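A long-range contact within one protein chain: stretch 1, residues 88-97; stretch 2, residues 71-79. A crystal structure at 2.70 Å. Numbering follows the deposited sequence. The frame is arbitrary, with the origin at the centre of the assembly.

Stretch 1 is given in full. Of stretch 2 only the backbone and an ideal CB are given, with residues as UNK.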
# COMPACT_ATOMS: atom_id res chain seq x y z
N TYR A 88 1.09 -16.97 -3.31
CA TYR A 88 0.57 -17.25 -4.63
C TYR A 88 0.86 -16.17 -5.67
O TYR A 88 1.12 -15.02 -5.32
CB TYR A 88 -0.92 -17.52 -4.53
CG TYR A 88 -1.24 -18.80 -3.80
CD1 TYR A 88 -1.38 -19.99 -4.49
CD2 TYR A 88 -1.41 -18.81 -2.43
CE1 TYR A 88 -1.67 -21.17 -3.83
CE2 TYR A 88 -1.71 -19.98 -1.75
CZ TYR A 88 -1.84 -21.16 -2.46
OH TYR A 88 -2.13 -22.32 -1.79
N PRO A 89 0.86 -16.54 -6.96
CA PRO A 89 1.06 -15.58 -8.05
C PRO A 89 -0.03 -14.51 -8.05
O PRO A 89 0.22 -13.34 -8.36
CB PRO A 89 0.95 -16.44 -9.29
CG PRO A 89 1.39 -17.78 -8.85
CD PRO A 89 0.90 -17.93 -7.44
N GLU A 90 -1.25 -14.90 -7.70
CA GLU A 90 -2.33 -13.94 -7.62
C GLU A 90 -1.99 -12.87 -6.57
O GLU A 90 -2.35 -11.71 -6.73
CB GLU A 90 -3.67 -14.64 -7.33
CG GLU A 90 -4.17 -15.56 -8.45
CD GLU A 90 -3.57 -16.99 -8.43
OE1 GLU A 90 -2.58 -17.26 -7.71
OE2 GLU A 90 -4.10 -17.87 -9.16
N GLU A 91 -1.28 -13.26 -5.53
CA GLU A 91 -0.92 -12.31 -4.48
C GLU A 91 0.21 -11.40 -4.92
O GLU A 91 0.17 -10.18 -4.73
CB GLU A 91 -0.59 -13.04 -3.18
CG GLU A 91 -1.82 -13.46 -2.42
CD GLU A 91 -1.67 -14.75 -1.63
OE1 GLU A 91 -0.63 -15.44 -1.81
OE2 GLU A 91 -2.57 -15.06 -0.83
N CYS A 92 1.23 -11.99 -5.53
CA CYS A 92 2.29 -11.15 -6.10
C CYS A 92 1.68 -10.11 -7.02
O CYS A 92 2.00 -8.94 -6.93
CB CYS A 92 3.31 -12.00 -6.84
SG CYS A 92 4.22 -13.07 -5.73
N SER A 93 0.79 -10.57 -7.90
CA SER A 93 0.14 -9.70 -8.89
C SER A 93 -0.65 -8.57 -8.23
O SER A 93 -0.65 -7.44 -8.72
CB SER A 93 -0.77 -10.52 -9.81
OG SER A 93 -0.05 -11.55 -10.46
N ALA A 94 -1.34 -8.88 -7.14
CA ALA A 94 -2.10 -7.87 -6.44
C ALA A 94 -1.13 -6.82 -5.89
O ALA A 94 -1.37 -5.62 -6.01
CB ALA A 94 -2.91 -8.49 -5.35
N ILE A 95 -0.01 -7.25 -5.32
CA ILE A 95 0.95 -6.26 -4.83
C ILE A 95 1.46 -5.43 -6.01
O ILE A 95 1.45 -4.20 -5.97
CB ILE A 95 2.14 -6.89 -4.16
CG1 ILE A 95 1.76 -7.52 -2.84
CG2 ILE A 95 3.23 -5.86 -3.96
CD1 ILE A 95 2.85 -8.41 -2.31
N TYR A 96 1.93 -6.11 -7.05
CA TYR A 96 2.44 -5.43 -8.23
C TYR A 96 1.44 -4.39 -8.74
O TYR A 96 1.77 -3.21 -8.87
CB TYR A 96 2.75 -6.43 -9.34
CG TYR A 96 3.41 -5.84 -10.57
CD1 TYR A 96 2.65 -5.23 -11.56
CD2 TYR A 96 4.79 -5.90 -10.74
CE1 TYR A 96 3.26 -4.68 -12.70
CE2 TYR A 96 5.40 -5.37 -11.87
CZ TYR A 96 4.64 -4.76 -12.84
OH TYR A 96 5.25 -4.22 -13.97
N MET A 97 0.20 -4.82 -8.99
CA MET A 97 -0.81 -3.96 -9.59
C MET A 97 -1.13 -2.78 -8.68
O MET A 97 -1.43 -1.69 -9.16
CB MET A 97 -2.08 -4.73 -9.91
CG MET A 97 -1.93 -5.65 -11.10
SD MET A 97 -3.40 -6.65 -11.40
CE MET A 97 -3.35 -6.59 -13.17
N UNK A 71 5.07 -14.12 -14.86
CA UNK A 71 6.32 -13.75 -14.24
C UNK A 71 6.32 -14.20 -12.77
O UNK A 71 7.36 -14.54 -12.23
CB UNK A 71 6.55 -12.24 -14.35
N UNK A 72 5.14 -14.23 -12.15
CA UNK A 72 5.07 -14.56 -10.73
C UNK A 72 4.81 -16.04 -10.43
O UNK A 72 4.69 -16.43 -9.27
CB UNK A 72 3.97 -13.72 -10.08
N UNK A 73 4.76 -16.87 -11.47
CA UNK A 73 4.61 -18.30 -11.30
C UNK A 73 5.92 -18.92 -11.75
O UNK A 73 6.23 -20.06 -11.42
CB UNK A 73 3.42 -18.85 -12.08
N UNK A 74 6.69 -18.14 -12.50
CA UNK A 74 8.01 -18.52 -12.98
C UNK A 74 8.78 -19.19 -11.86
O UNK A 74 8.95 -18.62 -10.79
CB UNK A 74 8.77 -17.30 -13.51
N UNK A 75 9.24 -20.40 -12.13
CA UNK A 75 9.93 -21.23 -11.17
C UNK A 75 11.16 -20.55 -10.55
O UNK A 75 11.49 -20.81 -9.37
CB UNK A 75 10.35 -22.54 -11.84
N UNK A 76 11.82 -19.67 -11.31
CA UNK A 76 12.97 -18.89 -10.81
C UNK A 76 12.61 -17.82 -9.80
O UNK A 76 13.47 -17.36 -9.06
CB UNK A 76 13.69 -18.23 -11.98
N UNK A 77 11.34 -17.40 -9.77
CA UNK A 77 10.97 -16.30 -8.90
C UNK A 77 11.10 -16.64 -7.43
O UNK A 77 11.71 -15.90 -6.67
CB UNK A 77 9.53 -15.86 -9.20
N UNK A 78 10.55 -17.77 -7.02
CA UNK A 78 10.64 -18.19 -5.63
C UNK A 78 12.04 -18.71 -5.28
O UNK A 78 12.40 -18.85 -4.10
CB UNK A 78 9.59 -19.27 -5.34
N UNK A 79 12.83 -19.00 -6.30
CA UNK A 79 14.22 -19.40 -6.08
C UNK A 79 15.10 -18.17 -5.78
O UNK A 79 16.09 -18.28 -5.06
CB UNK A 79 14.75 -20.15 -7.30

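Position 71 has helical backbone angles (-65/-31), its CA-to-CB bond runs sideways to stretch 1, and nothing of that stretch lies within 5.5 Å of the ideal CB. Open space of this kind sets few limits, and a long polar chain is as suitable as a short one. The residue is Lys-71, whose CE comes no nearer than 4.6 Å to Tyr-96 CE2.

Position 72 is the centre of the contact. Its CB points toward the helix that begins at Pro-89, and the ideal CB lies 3.7 Å from Cys-92 CB and 4.0 Å from Pro-89 CA. Beyond it, Cys-92 and Ser-93, and Tyr-96 about one turn later, line that helix. Ser-93 OG already spends its proton on Pro-89 O at 2.8 Å, and the rest, with Cys-92 and Tyr-96 CB, is largely apolar; leucine, methionine or an aromatic ring would suit it. The residue is Phe-72, with chi1 in m. Its ring lies along the helix and receives Cys-92 CB over one face, 3.5 Å from the ring centroid and 22° off the normal, a CH-pi contact. Further along, Phe-72 CE1 packs 3.9 Å from Tyr-96 CB, so one flat side chain spans more than a helical turn.

At position 73 the CB points sideways, 4.0 Å from Pro-89 CG. The proline ring offers neither donor nor acceptor, so a small residue, polar or apolar, fits. Ser-73 places its CB against Pro-89 CG at 4.0 Å and forms no hydrogen bond to stretch 1.

Position 74 is out of reach of stretch 1, and its backbone (-43/124) leaves the helical region just before a helix starts. Aspartate, asparagine, serine or threonine would suit such an N-cap. Asp-74 caps the helix, its OD1 accepting from the backbone N of position 76 at 3.0 Å.

Positions 75 and 76 also lie beyond stretch 1, which therefore sets no demand; polar residues are reasonable. They are Lys-75 and His-76, and His-76 ND1 donates to Asp-74 OD1 at 2.8 Å, reinforcing the cap.

Position 77 points toward stretch 1, but its ideal CB has nothing of that stretch within 5.5 Å. Only a long or bulky side chain could cross the gap, and the sulfur of Cys-92 favours an apolar one. Phe-77, with chi1 in t, brings CE2 to 3.8 Å from Cys-92 SG.

Position 78 likewise points toward stretch 1 across a gap. The backbone carbonyl of position 72 lies in between, so a long side chain ending in a donor would be apt. Arg-78 reaches it: NH1 donates to Phe-72 O at 2.8 Å, and NH2 adds a weak bond to the same oxygen at 3.0 Å. The guanidinium then lies beside the start of the helix, with NH2 3.6 Å from Pro-89 N and 3.9 Å from Cys-92 SG, contacts of packing rather than hydrogen bonding.

Position 79 is out of reach, and almost any helix-compatible residue would do. It is Ala-79.

Stretch 2, residues 71-79: KFSDKHFRA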
# COMPACT_ATOMS: atom_id res chain seq x y z
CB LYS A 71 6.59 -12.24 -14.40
CG LYS A 71 6.48 -11.38 -13.15
CD LYS A 71 7.12 -10.02 -13.38
CE LYS A 71 7.66 -9.40 -12.10
NZ LYS A 71 9.09 -8.95 -12.26
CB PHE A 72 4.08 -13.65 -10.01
CG PHE A 72 4.60 -12.24 -9.80
CD1 PHE A 72 3.89 -11.13 -10.27
CD2 PHE A 72 5.81 -12.03 -9.17
CE1 PHE A 72 4.37 -9.85 -10.10
CE2 PHE A 72 6.29 -10.75 -8.99
CZ PHE A 72 5.56 -9.65 -9.46
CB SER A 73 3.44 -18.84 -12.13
OG SER A 73 3.69 -18.75 -13.52
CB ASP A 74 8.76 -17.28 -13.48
CG ASP A 74 10.03 -17.61 -14.27
OD1 ASP A 74 10.81 -18.50 -13.85
OD2 ASP A 74 10.26 -16.95 -15.32
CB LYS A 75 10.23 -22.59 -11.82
CG LYS A 75 11.56 -23.22 -11.51
CD LYS A 75 12.61 -22.91 -12.58
CE LYS A 75 14.01 -23.37 -12.13
NZ LYS A 75 15.08 -23.31 -13.19
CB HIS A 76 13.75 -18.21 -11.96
CG HIS A 76 14.17 -19.15 -13.05
ND1 HIS A 76 13.43 -19.35 -14.20
CD2 HIS A 76 15.26 -19.95 -13.17
CE1 HIS A 76 14.03 -20.23 -14.97
NE2 HIS A 76 15.15 -20.61 -14.37
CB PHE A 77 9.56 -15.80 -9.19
CG PHE A 77 9.16 -14.64 -8.33
CD1 PHE A 77 9.72 -13.39 -8.54
CD2 PHE A 77 8.25 -14.80 -7.29
CE1 PHE A 77 9.37 -12.31 -7.74
CE2 PHE A 77 7.89 -13.73 -6.47
CZ PHE A 77 8.45 -12.48 -6.70
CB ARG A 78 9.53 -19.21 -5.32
CG ARG A 78 8.19 -18.53 -5.00
CD ARG A 78 6.94 -19.40 -5.25
NE ARG A 78 5.76 -18.55 -5.30
CZ ARG A 78 5.49 -17.74 -6.32
NH1 ARG A 78 6.32 -17.70 -7.35
NH2 ARG A 78 4.40 -16.97 -6.33
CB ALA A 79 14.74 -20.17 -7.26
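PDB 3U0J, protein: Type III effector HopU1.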